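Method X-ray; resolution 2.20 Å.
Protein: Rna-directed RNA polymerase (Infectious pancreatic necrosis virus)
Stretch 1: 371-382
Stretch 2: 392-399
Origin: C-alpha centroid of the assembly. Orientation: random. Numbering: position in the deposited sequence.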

# COMPACT_ATOMS: atom_id res chain seq x y z
N ILE B 371 -10.24 -11.66 -20.83
CA ILE B 371 -9.37 -12.69 -20.24
C ILE B 371 -10.26 -13.74 -19.53
O ILE B 371 -10.06 -14.93 -19.76
CB ILE B 371 -8.28 -12.08 -19.31
CG1 ILE B 371 -7.20 -11.34 -20.15
CG2 ILE B 371 -7.61 -13.16 -18.44
CD1 ILE B 371 -6.54 -10.16 -19.42
N ILE B 372 -11.27 -13.30 -18.75
CA ILE B 372 -12.20 -14.19 -18.04
C ILE B 372 -13.02 -15.04 -19.03
O ILE B 372 -13.09 -16.26 -18.86
CB ILE B 372 -13.12 -13.39 -17.06
CG1 ILE B 372 -12.31 -12.90 -15.82
CG2 ILE B 372 -14.38 -14.21 -16.63
CD1 ILE B 372 -13.07 -11.87 -14.91
N ARG B 373 -13.60 -14.41 -20.06
CA ARG B 373 -14.43 -15.08 -21.07
C ARG B 373 -13.63 -16.13 -21.85
O ARG B 373 -14.13 -17.24 -22.04
CB ARG B 373 -15.11 -14.08 -22.01
CG ARG B 373 -16.31 -13.36 -21.35
CD ARG B 373 -16.97 -12.36 -22.28
NE ARG B 373 -16.25 -11.08 -22.28
CZ ARG B 373 -16.52 -10.04 -23.08
NH1 ARG B 373 -17.49 -10.12 -23.98
NH2 ARG B 373 -15.81 -8.92 -22.98
N ASP B 374 -12.38 -15.81 -22.25
CA ASP B 374 -11.51 -16.74 -22.96
C ASP B 374 -11.18 -17.95 -22.07
O ASP B 374 -11.20 -19.08 -22.55
CB ASP B 374 -10.22 -16.05 -23.47
CG ASP B 374 -10.43 -15.02 -24.59
OD1 ASP B 374 -11.60 -14.77 -24.98
OD2 ASP B 374 -9.42 -14.43 -25.05
N SER B 375 -10.96 -17.71 -20.76
CA SER B 375 -10.68 -18.78 -19.81
C SER B 375 -11.85 -19.74 -19.72
O SER B 375 -11.65 -20.96 -19.83
CB SER B 375 -10.36 -18.21 -18.43
OG SER B 375 -9.03 -17.72 -18.40
N LEU B 376 -13.08 -19.20 -19.57
CA LEU B 376 -14.31 -19.99 -19.48
C LEU B 376 -14.57 -20.80 -20.76
O LEU B 376 -14.96 -21.97 -20.66
CB LEU B 376 -15.52 -19.10 -19.16
CG LEU B 376 -15.54 -18.48 -17.74
CD1 LEU B 376 -16.53 -17.34 -17.69
CD2 LEU B 376 -15.84 -19.54 -16.63
N ASP B 377 -14.31 -20.20 -21.96
CA ASP B 377 -14.49 -20.89 -23.25
C ASP B 377 -13.48 -22.02 -23.43
O ASP B 377 -13.82 -23.03 -24.05
CB ASP B 377 -14.37 -19.90 -24.44
CG ASP B 377 -15.38 -18.76 -24.47
OD1 ASP B 377 -16.32 -18.75 -23.62
OD2 ASP B 377 -15.22 -17.84 -25.32
N ASN B 378 -12.25 -21.84 -22.93
CA ASN B 378 -11.17 -22.82 -23.06
C ASN B 378 -11.08 -23.75 -21.83
O ASN B 378 -10.19 -24.60 -21.76
CB ASN B 378 -9.85 -22.09 -23.30
CG ASN B 378 -9.78 -21.42 -24.65
OD1 ASN B 378 -9.95 -22.05 -25.70
ND2 ASN B 378 -9.50 -20.12 -24.65
N ASP B 379 -12.03 -23.61 -20.88
CA ASP B 379 -12.13 -24.36 -19.63
C ASP B 379 -10.76 -24.34 -18.86
O ASP B 379 -10.26 -25.38 -18.40
CB ASP B 379 -12.66 -25.79 -19.86
CG ASP B 379 -13.32 -26.41 -18.64
OD1 ASP B 379 -14.30 -25.81 -18.11
OD2 ASP B 379 -12.86 -27.48 -18.20
N GLU B 380 -10.17 -23.13 -18.76
CA GLU B 380 -8.91 -22.85 -18.09
C GLU B 380 -9.15 -22.12 -16.77
O GLU B 380 -10.01 -21.23 -16.71
CB GLU B 380 -7.98 -22.01 -18.97
CG GLU B 380 -7.50 -22.68 -20.25
CD GLU B 380 -6.86 -21.75 -21.27
OE1 GLU B 380 -6.87 -20.51 -21.05
OE2 GLU B 380 -6.39 -22.26 -22.31
N ASP B 381 -8.39 -22.49 -15.73
CA ASP B 381 -8.45 -21.84 -14.42
C ASP B 381 -7.70 -20.53 -14.52
O ASP B 381 -6.86 -20.36 -15.39
CB ASP B 381 -7.86 -22.75 -13.32
CG ASP B 381 -8.63 -24.04 -13.06
OD1 ASP B 381 -9.87 -24.03 -13.21
OD2 ASP B 381 -8.00 -25.05 -12.70
N LEU B 382 -8.01 -19.60 -13.64
CA LEU B 382 -7.38 -18.28 -13.68
C LEU B 382 -7.11 -17.78 -12.26
O LEU B 382 -7.93 -17.99 -11.36
CB LEU B 382 -8.35 -17.32 -14.42
CG LEU B 382 -7.85 -15.97 -14.91
CD1 LEU B 382 -6.73 -16.11 -15.97
CD2 LEU B 382 -9.01 -15.20 -15.52
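Stretch 2 (392-399) ILQDNTWY

How does stretch 2 enter the contact? It arrives at Ile 392 as an extended strand, phi/psi -124/130, already under way earlier in the chain. Stretch 1 offers it two different surfaces: the helix 371-377, and Leu 382, where the chain has become extended after a loop. The strand 392-394 runs in nearly the same sense as the helix, with 27° between their N-to-C directions, a signed crossing angle of -27° and a closest approach of 9.9 Å between the axes, a spacing that leaves room for a layer of side chains. Against Leu 382 its direction is antiparallel. Ile 392 touches this edge through its backbone, its CA lying 3.4 Å from Leu 382 O in a CA-H...O contact, while the end of its side chain leads away.

What makes Leu 393 the centre of the contact? It has the largest area covered by the other stretch, and both its backbone and its side chain are engaged. Its phi/psi of -110/110 keeps the chain extended, so N and O can both meet Leu 382: Leu 393 N donates to Leu 382 O at 2.8 Å, almost straight at 175°, and Leu 382 N donates to Leu 393 O at 2.9 Å. This closed pair is an antiparallel bridge, and it places the two side chains on the same face of the sheet, Leu 393 CB 3.6 Å from Leu 382 CB. Leu 393 O also receives a CA-H...O contact from Asp 381 CA at 3.3 Å. With chi1 and chi2 both t, the leucine reaches the helix: its CD1 packs 3.7 Å from Ile 372 CG2, and its CD2 lies 3.8 Å from Leu 376 CD2. Ile 372 and Leu 376 are one helical turn apart, so the branched end of Leu 393 bears on successive turns.

How does the chain turn after Leu 393? Gln 394, at phi/psi -155/149, sits beside Asp 381, with its CB 3.4 Å from Asp 381 OD1, while the end of its side chain leads away. Asp 395 and Asn 396 then both adopt positive phi, 53° and 50°, and reverse the chain; Gln 394 N donates to Thr 397 O at 3.1 Å across the turn. A water bridges the turn to stretch 1, donating to Asp 381 OD1 at 2.7 Å and accepting from Asp 395 N at 3.2 Å. Asn 396 approaches the helix, its OD1 3.7 Å from Leu 376 CD2.

Does the returning strand still meet stretch 1? It does so through Trp 398. Thr 397 points away, its OG1 bonded to Asp 395 O at 2.7 Å, but the Trp 398 ring extends back to the helix, where its CZ3 lies 3.6 Å from Ile 372 CD1 in an oblique approach. Tyr 399 is beyond reach of stretch 1; its backbone instead pairs with Ile 392, Tyr 399 N donating to Ile 392 O at 2.7 Å.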

# COMPACT_ATOMS: atom_id res chain seq x y z
N ILE B 392 -9.63 -16.02 -7.87
CA ILE B 392 -9.55 -17.33 -8.50
C ILE B 392 -10.81 -17.61 -9.30
O ILE B 392 -11.94 -17.49 -8.80
CB ILE B 392 -9.26 -18.47 -7.47
CG1 ILE B 392 -7.80 -18.41 -6.98
CG2 ILE B 392 -9.59 -19.88 -8.03
CD1 ILE B 392 -7.50 -19.20 -5.70
N LEU B 393 -10.60 -18.01 -10.55
CA LEU B 393 -11.65 -18.48 -11.46
C LEU B 393 -11.44 -19.98 -11.64
O LEU B 393 -10.45 -20.39 -12.24
CB LEU B 393 -11.58 -17.72 -12.80
CG LEU B 393 -12.75 -17.89 -13.81
CD1 LEU B 393 -12.58 -16.94 -14.97
CD2 LEU B 393 -12.79 -19.29 -14.43
N GLN B 394 -12.34 -20.80 -11.09
CA GLN B 394 -12.34 -22.25 -11.27
C GLN B 394 -13.74 -22.79 -11.05
O GLN B 394 -14.52 -22.18 -10.30
CB GLN B 394 -11.31 -22.97 -10.37
CG GLN B 394 -11.67 -23.18 -8.91
CD GLN B 394 -10.55 -23.92 -8.22
OE1 GLN B 394 -9.64 -23.30 -7.68
NE2 GLN B 394 -10.57 -25.24 -8.25
N ASP B 395 -14.08 -23.89 -11.76
CA ASP B 395 -15.37 -24.60 -11.70
C ASP B 395 -16.56 -23.64 -11.96
O ASP B 395 -17.54 -23.62 -11.18
CB ASP B 395 -15.52 -25.34 -10.36
CG ASP B 395 -14.39 -26.30 -10.04
OD1 ASP B 395 -14.05 -27.12 -10.92
OD2 ASP B 395 -13.85 -26.22 -8.92
N ASN B 396 -16.46 -22.84 -13.06
CA ASN B 396 -17.46 -21.86 -13.48
C ASN B 396 -17.87 -20.92 -12.31
O ASN B 396 -19.04 -20.53 -12.19
CB ASN B 396 -18.69 -22.56 -14.09
CG ASN B 396 -19.61 -21.63 -14.85
OD1 ASN B 396 -19.16 -20.69 -15.51
ND2 ASN B 396 -20.91 -21.86 -14.74
N THR B 397 -16.89 -20.59 -11.44
CA THR B 397 -17.13 -19.75 -10.27
C THR B 397 -15.97 -18.75 -10.09
O THR B 397 -14.81 -19.09 -10.32
CB THR B 397 -17.32 -20.63 -9.00
OG1 THR B 397 -18.17 -21.75 -9.27
CG2 THR B 397 -17.88 -19.86 -7.81
N TRP B 398 -16.30 -17.53 -9.67
CA TRP B 398 -15.36 -16.46 -9.37
C TRP B 398 -15.24 -16.33 -7.85
O TRP B 398 -16.25 -16.18 -7.14
CB TRP B 398 -15.81 -15.13 -10.01
CG TRP B 398 -14.95 -13.95 -9.67
CD1 TRP B 398 -15.16 -13.04 -8.67
CD2 TRP B 398 -13.74 -13.53 -10.34
NE1 TRP B 398 -14.18 -12.07 -8.70
CE2 TRP B 398 -13.30 -12.34 -9.73
CE3 TRP B 398 -13.02 -14.03 -11.44
CZ2 TRP B 398 -12.18 -11.63 -10.17
CZ3 TRP B 398 -11.87 -13.35 -11.85
CH2 TRP B 398 -11.47 -12.17 -11.23
N TYR B 399 -14.00 -16.45 -7.34
CA TYR B 399 -13.73 -16.34 -5.91
C TYR B 399 -12.85 -15.16 -5.60
O TYR B 399 -11.81 -14.97 -6.23
CB TYR B 399 -13.08 -17.61 -5.35
CG TYR B 399 -13.89 -18.87 -5.57
CD1 TYR B 399 -14.84 -19.28 -4.64
CD2 TYR B 399 -13.67 -19.67 -6.69
CE1 TYR B 399 -15.58 -20.45 -4.83
CE2 TYR B 399 -14.39 -20.84 -6.88
CZ TYR B 399 -15.35 -21.23 -5.95
OH TYR B 399 -16.08 -22.38 -6.16
O HOH W 1 -12.08 -25.53 -13.58